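Local structure of calcium uptake protein 3, mitochondrial (Homo sapiens, 6AGI) at residues P69-G74 and L213-G218. The protein senses calcium through its EF-hands and, as a disulfide-linked heterodimer with MICU1, regulates the mitochondrial calcium uniporter channel. Numbering follows the deposited sequence.
Sequences PPVWKG and LVHFFG
H215 meets P69, P70 and V71 with its imidazole ring and carries most of this contact. It sits near the end of helix 211-217. CG is anti to the backbone N (chi1 176°), directed toward the loop between helices 58-66 and 78-81; chi2 sets the turn of the ring. H215 ND1 donates a hydrogen bond to the backbone O of P69, at 2.7 Å. The bond is bent, with an N-H...O angle of 137°. The donor stands above the carbonyl plane of P69, and the oxygen is tilted from the ring plane. H215 CE1 comes 3.2 Å from P70 O, which approaches the ring obliquely. P70 O accepts its hydrogen bond from K73 N, within the same loop. One ring face is taken by the backbone of V71. V71 CA lies 3.8 Å from the centroid of the H215 ring, a CH-pi contact displaced toward the rim. The two side chains cross at about a right angle, with V71 CG2 3.9 Å from H215 NE2. An alanine in place of H215 would probably leave P69 O without this donor and open a gap beside V71. F216 adds a looser apolar contact. V71 CG2 lies at the edge of the F216 ring, 4.4 Å from F216 CD1. The F216 ring also packs edge-to-face with F233 of helix 227-250, so this residue links the loop contact to the next helix. The F216 side chain is about 10 Å from that of D123 of the first EF-hand calcium site, so the contact lies near that site without supplying a ligand. Since a carbonyl oxygen can only accept, ND1 probably carries a proton. The bond ties one imidazole edge to a main-chain carbonyl, while the ring face rests on aliphatic CH.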
loop_
_atom_site.group_PDB
_atom_site.type_symbol
_atom_site.label_atom_id
_atom_site.label_comp_id
_atom_site.label_asym_id
_atom_site.label_seq_id
_atom_site.Cartn_x
_atom_site.Cartn_y
_atom_site.Cartn_z
ATOM N N PRO B 69 16.299 -4.191 -30.498
ATOM C CA PRO B 69 15.257 -3.356 -31.085
ATOM C C PRO B 69 15.206 -2.035 -30.349
ATOM O O PRO B 69 15.415 -1.994 -29.131
ATOM C CB PRO B 69 13.963 -4.157 -30.853
ATOM C CG PRO B 69 14.406 -5.562 -30.521
ATOM C CD PRO B 69 15.751 -5.401 -29.852
ATOM N N PRO B 70 14.952 -0.939 -31.050
ATOM C CA PRO B 70 14.759 0.338 -30.366
ATOM C C PRO B 70 13.479 0.300 -29.543
ATOM O O PRO B 70 12.655 -0.617 -29.645
ATOM C CB PRO B 70 14.677 1.363 -31.499
ATOM C CG PRO B 70 14.413 0.575 -32.740
ATOM C CD PRO B 70 14.760 -0.855 -32.508
ATOM N N VAL B 71 13.312 1.336 -28.719
ATOM C CA VAL B 71 12.213 1.318 -27.768
ATOM C C VAL B 71 10.870 1.248 -28.489
ATOM O O VAL B 71 9.921 0.608 -28.012
ATOM C CB VAL B 71 12.331 2.532 -26.830
ATOM C CG1 VAL B 71 12.031 3.808 -27.585
ATOM C CG2 VAL B 71 11.419 2.375 -25.633
ATOM N N TRP B 72 10.781 1.825 -29.669
ATOM C CA TRP B 72 9.467 1.842 -30.289
ATOM C C TRP B 72 9.046 0.488 -30.868
ATOM O O TRP B 72 7.922 0.364 -31.358
ATOM C CB TRP B 72 9.429 2.934 -31.354
ATOM C CG TRP B 72 10.540 2.857 -32.371
ATOM C CD1 TRP B 72 11.769 3.438 -32.284
ATOM C CD2 TRP B 72 10.514 2.156 -33.626
ATOM N NE1 TRP B 72 12.509 3.144 -33.400
ATOM C CE2 TRP B 72 11.764 2.355 -34.237
ATOM C CE3 TRP B 72 9.559 1.366 -34.280
ATOM C CZ2 TRP B 72 12.088 1.801 -35.479
ATOM C CZ3 TRP B 72 9.877 0.819 -35.517
ATOM C CH2 TRP B 72 11.131 1.040 -36.104
ATOM N N LYS B 73 9.880 -0.494 -30.726
ATOM C CA LYS B 73 9.584 -1.821 -31.129
ATOM C C LYS B 73 9.173 -2.679 -29.933
ATOM O O LYS B 73 9.167 -3.856 -30.045
ATOM C CB LYS B 73 10.752 -2.435 -31.824
ATOM C CG LYS B 73 11.018 -1.863 -33.158
ATOM C CD LYS B 73 11.255 -2.976 -34.119
ATOM C CE LYS B 73 10.007 -3.761 -34.349
ATOM N NZ LYS B 73 8.960 -2.828 -34.747
ATOM N N GLY B 74 8.862 -2.064 -28.799
ATOM C CA GLY B 74 8.413 -2.794 -27.635
ATOM C C GLY B 74 7.106 -3.516 -27.891
ATOM O O GLY B 74 6.272 -3.087 -28.689
ATOM N N LEU B 213 19.797 -1.055 -21.608
ATOM C CA LEU B 213 20.503 0.201 -21.817
ATOM C C LEU B 213 20.480 0.622 -23.297
ATOM O O LEU B 213 20.190 1.784 -23.623
ATOM C CB LEU B 213 21.921 0.022 -21.298
ATOM C CG LEU B 213 22.574 1.048 -20.402
ATOM C CD1 LEU B 213 21.674 1.375 -19.245
ATOM C CD2 LEU B 213 23.899 0.451 -19.918
ATOM N N VAL B 214 20.748 -0.321 -24.211
ATOM C CA VAL B 214 20.711 -0.036 -25.648
ATOM C C VAL B 214 19.271 0.113 -26.145
ATOM O O VAL B 214 18.963 0.978 -26.983
ATOM C CB VAL B 214 21.471 -1.137 -26.411
ATOM C CG1 VAL B 214 21.396 -0.907 -27.892
ATOM C CG2 VAL B 214 22.928 -1.107 -25.993
ATOM N N HIS B 215 18.370 -0.722 -25.645
ATOM C CA HIS B 215 16.977 -0.621 -26.039
ATOM C C HIS B 215 16.415 0.756 -25.691
ATOM O O HIS B 215 15.664 1.339 -26.481
ATOM C CB HIS B 215 16.182 -1.731 -25.353
ATOM C CG HIS B 215 14.709 -1.669 -25.611
ATOM N ND1 HIS B 215 14.137 -2.150 -26.765
ATOM C CD2 HIS B 215 13.690 -1.192 -24.863
ATOM C CE1 HIS B 215 12.830 -1.973 -26.718
ATOM N NE2 HIS B 215 12.531 -1.387 -25.576
ATOM N N PHE B 216 16.790 1.297 -24.517
ATOM C CA PHE B 216 16.254 2.566 -24.008
ATOM C C PHE B 216 16.935 3.769 -24.639
ATOM O O PHE B 216 16.259 4.697 -25.097
ATOM C CB PHE B 216 16.408 2.641 -22.489
ATOM C CG PHE B 216 15.381 1.845 -21.737
ATOM C CD1 PHE B 216 14.141 1.566 -22.303
ATOM C CD2 PHE B 216 15.652 1.366 -20.474
ATOM C CE1 PHE B 216 13.182 0.832 -21.600
ATOM C CE2 PHE B 216 14.710 0.626 -19.775
ATOM C CZ PHE B 216 13.468 0.366 -20.334
ATOM N N PHE B 217 18.272 3.791 -24.639
ATOM C CA PHE B 217 19.014 4.982 -25.037
ATOM C C PHE B 217 19.865 4.778 -26.284
ATOM O O PHE B 217 20.759 5.590 -26.546
ATOM C CB PHE B 217 19.888 5.461 -23.888
ATOM C CG PHE B 217 19.208 5.381 -22.565
ATOM C CD1 PHE B 217 18.240 6.314 -22.211
ATOM C CD2 PHE B 217 19.508 4.366 -21.677
ATOM C CE1 PHE B 217 17.594 6.239 -20.993
ATOM C CE2 PHE B 217 18.859 4.288 -20.470
ATOM C CZ PHE B 217 17.895 5.229 -20.134
ATOM N N GLY B 218 19.633 3.714 -27.049
ATOM C CA GLY B 218 20.341 3.551 -28.297
ATOM C C GLY B 218 21.762 3.066 -28.114
ATOM O O GLY B 218 22.270 2.889 -27.002
#